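Local coordinates for protein putative TRAP PERIPLASMIC SOLUTE BINDING PROTEIN (Haemophilus influenzae, PDB 4PBQ) that binds L-gulonate and probably delivers sugar acids to a TRAP transporter as its periplasmic solute-binding component, at residues Q74-L79 with G87-L92. Sequence-based numbering, arbitrary orientation.
Sequences QIVNGL and GITGLL. With 2UF (L-gulonate), chain D.
Thr89 CG2 presses into the helical face of 74-79, 3.6 Å from Ile75 CG2 and 4.0 Å from Val76 CG2, and forms the tight centre of this buried contact. The Ile75 and Thr89 side chains run alongside each other with opposite headings, while Val76 lies roughly perpendicular to Thr89. With chi1 at 71°, Thr89 CG2 stands anti to the carbonyl carbon, beside the backbone N, and from there reaches the helix; the hydroxyl donates to Gly90 O (2.9 Å) and also bonds the Gln237 amide. At Gly87 the helix side chains rest directly on bare backbone: Leu79 CD2 is 3.7 Å from Gly87 N, and Ile75 CG2 4.3 Å from Gly87 CA. Helix 72-81 thus packs on strand 86-89 of the central mixed sheet in this family 7 solute-binding fold, the axis of 74-79 running at 133° to that of 87-89, N-to-C directions compared. Packing slackens toward the ligand, where Val76 CG2 merely grazes Leu92 CB at 4.4 Å. There the chain leaves the strand: Leu91 N donates a fairly straight bond to gulonate O2 (2.9 Å). Leu92 CD2 lies 3.6 Å from gulonate O4. Glu72, on the same helix, bonds both Gly90 N and the sugar acid.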
loop_
_atom_site.group_PDB
_atom_site.type_symbol
_atom_site.label_atom_id
_atom_site.label_comp_id
_atom_site.label_asym_id
_atom_site.label_seq_id
_atom_site.Cartn_x
_atom_site.Cartn_y
_atom_site.Cartn_z
ATOM N N GLN A 74 -3.666 11.904 6.976
ATOM C CA GLN A 74 -4.444 12.273 8.158
ATOM C C GLN A 74 -4.680 11.060 9.075
ATOM O O GLN A 74 -4.663 11.186 10.300
ATOM C CB GLN A 74 -5.772 12.918 7.729
ATOM C CG GLN A 74 -6.590 13.431 8.928
ATOM C CD GLN A 74 -7.668 14.456 8.541
ATOM O OE1 GLN A 74 -7.369 15.604 8.209
ATOM N NE2 GLN A 74 -8.920 14.042 8.614
ATOM N N ILE A 75 -4.861 9.890 8.475
ATOM C CA ILE A 75 -4.968 8.635 9.232
ATOM C C ILE A 75 -3.661 8.357 9.979
ATOM O O ILE A 75 -3.668 8.070 11.167
ATOM C CB ILE A 75 -5.343 7.434 8.339
ATOM C CG1 ILE A 75 -6.630 7.725 7.554
ATOM C CG2 ILE A 75 -5.453 6.177 9.182
ATOM C CD1 ILE A 75 -7.799 8.154 8.410
ATOM N N VAL A 76 -2.524 8.460 9.292
ATOM C CA VAL A 76 -1.247 8.293 9.978
ATOM C C VAL A 76 -1.146 9.222 11.192
ATOM O O VAL A 76 -0.799 8.773 12.301
ATOM C CB VAL A 76 -0.035 8.536 9.035
ATOM C CG1 VAL A 76 1.295 8.414 9.829
ATOM C CG2 VAL A 76 -0.011 7.550 7.921
ATOM N N ASN A 77 -1.421 10.510 11.006
ATOM C CA ASN A 77 -1.304 11.465 12.117
ATOM C C ASN A 77 -2.284 11.181 13.251
ATOM O O ASN A 77 -1.949 11.353 14.433
ATOM C CB ASN A 77 -1.442 12.870 11.582
ATOM C CG ASN A 77 -0.197 13.279 10.812
ATOM O OD1 ASN A 77 0.904 12.853 11.163
ATOM N ND2 ASN A 77 -0.362 14.058 9.767
ATOM N N GLY A 78 -3.479 10.746 12.884
ATOM C CA GLY A 78 -4.481 10.390 13.883
ATOM C C GLY A 78 -4.075 9.171 14.698
ATOM O O GLY A 78 -4.338 9.111 15.901
ATOM N N LEU A 79 -3.431 8.195 14.062
ATOM C CA LEU A 79 -2.893 7.038 14.789
ATOM C C LEU A 79 -1.838 7.512 15.787
ATOM O O LEU A 79 -1.808 7.096 16.941
ATOM C CB LEU A 79 -2.284 6.019 13.817
ATOM C CG LEU A 79 -3.284 5.240 12.968
ATOM C CD1 LEU A 79 -2.586 4.612 11.760
ATOM C CD2 LEU A 79 -3.958 4.155 13.815
ATOM N N GLY A 87 -6.308 1.895 12.016
ATOM C CA GLY A 87 -6.406 2.220 10.620
ATOM C C GLY A 87 -5.628 1.279 9.755
ATOM O O GLY A 87 -4.819 0.476 10.260
ATOM N N ILE A 88 -5.881 1.385 8.458
ATOM C CA ILE A 88 -4.989 0.790 7.453
ATOM C C ILE A 88 -4.446 1.899 6.589
ATOM O O ILE A 88 -5.198 2.701 6.070
ATOM C CB ILE A 88 -5.684 -0.248 6.563
ATOM C CG1 ILE A 88 -6.266 -1.391 7.429
ATOM C CG2 ILE A 88 -4.692 -0.785 5.498
ATOM C CD1 ILE A 88 -6.959 -2.496 6.676
ATOM N N THR A 89 -3.122 1.932 6.477
ATOM C CA THR A 89 -2.436 2.881 5.596
ATOM C C THR A 89 -1.355 2.117 4.856
ATOM O O THR A 89 -1.010 1.006 5.239
ATOM C CB THR A 89 -1.777 4.052 6.342
ATOM O OG1 THR A 89 -0.628 3.623 7.091
ATOM C CG2 THR A 89 -2.753 4.727 7.300
ATOM N N GLY A 90 -0.793 2.784 3.851
ATOM C CA GLY A 90 0.475 2.376 3.277
ATOM C C GLY A 90 1.630 2.931 4.089
ATOM O O GLY A 90 1.548 3.093 5.319
ATOM N N LEU A 91 2.730 3.246 3.406
ATOM C CA LEU A 91 3.996 3.444 4.105
ATOM C C LEU A 91 4.375 4.929 4.252
ATOM O O LEU A 91 5.553 5.270 4.273
ATOM C CB LEU A 91 5.122 2.722 3.326
ATOM C CG LEU A 91 4.858 1.255 2.947
ATOM C CD1 LEU A 91 6.094 0.586 2.332
ATOM C CD2 LEU A 91 4.412 0.458 4.151
ATOM N N LEU A 92 3.391 5.812 4.357
ATOM C CA LEU A 92 3.669 7.249 4.356
ATOM C C LEU A 92 4.483 7.707 5.568
ATOM O O LEU A 92 5.145 8.750 5.496
ATOM C CB LEU A 92 2.385 8.058 4.249
ATOM C CG LEU A 92 1.505 7.854 3.026
ATOM C CD1 LEU A 92 0.389 8.843 3.056
ATOM C CD2 LEU A 92 2.327 7.955 1.722
HETATM O O6A 2UF D . -2.328 7.283 -2.597
HETATM C C6 2UF D . -1.753 6.297 -3.078
HETATM O O6B 2UF D . -1.465 6.142 -4.274
HETATM C C5 2UF D . -1.419 5.148 -2.104
HETATM O O5 2UF D . -1.408 3.937 -2.829
HETATM C C4 2UF D . -0.042 5.371 -1.440
HETATM O O4 2UF D . -0.089 6.537 -0.602
HETATM C C3 2UF D . 0.353 4.122 -0.623
HETATM O O3 2UF D . -0.714 3.681 0.286
HETATM C C2 2UF D . 1.625 4.371 0.204
HETATM O O2 2UF D . 2.053 3.084 0.605
HETATM C C1 2UF D . 2.767 4.996 -0.657
HETATM O O1 2UF D . 3.950 5.034 0.157
#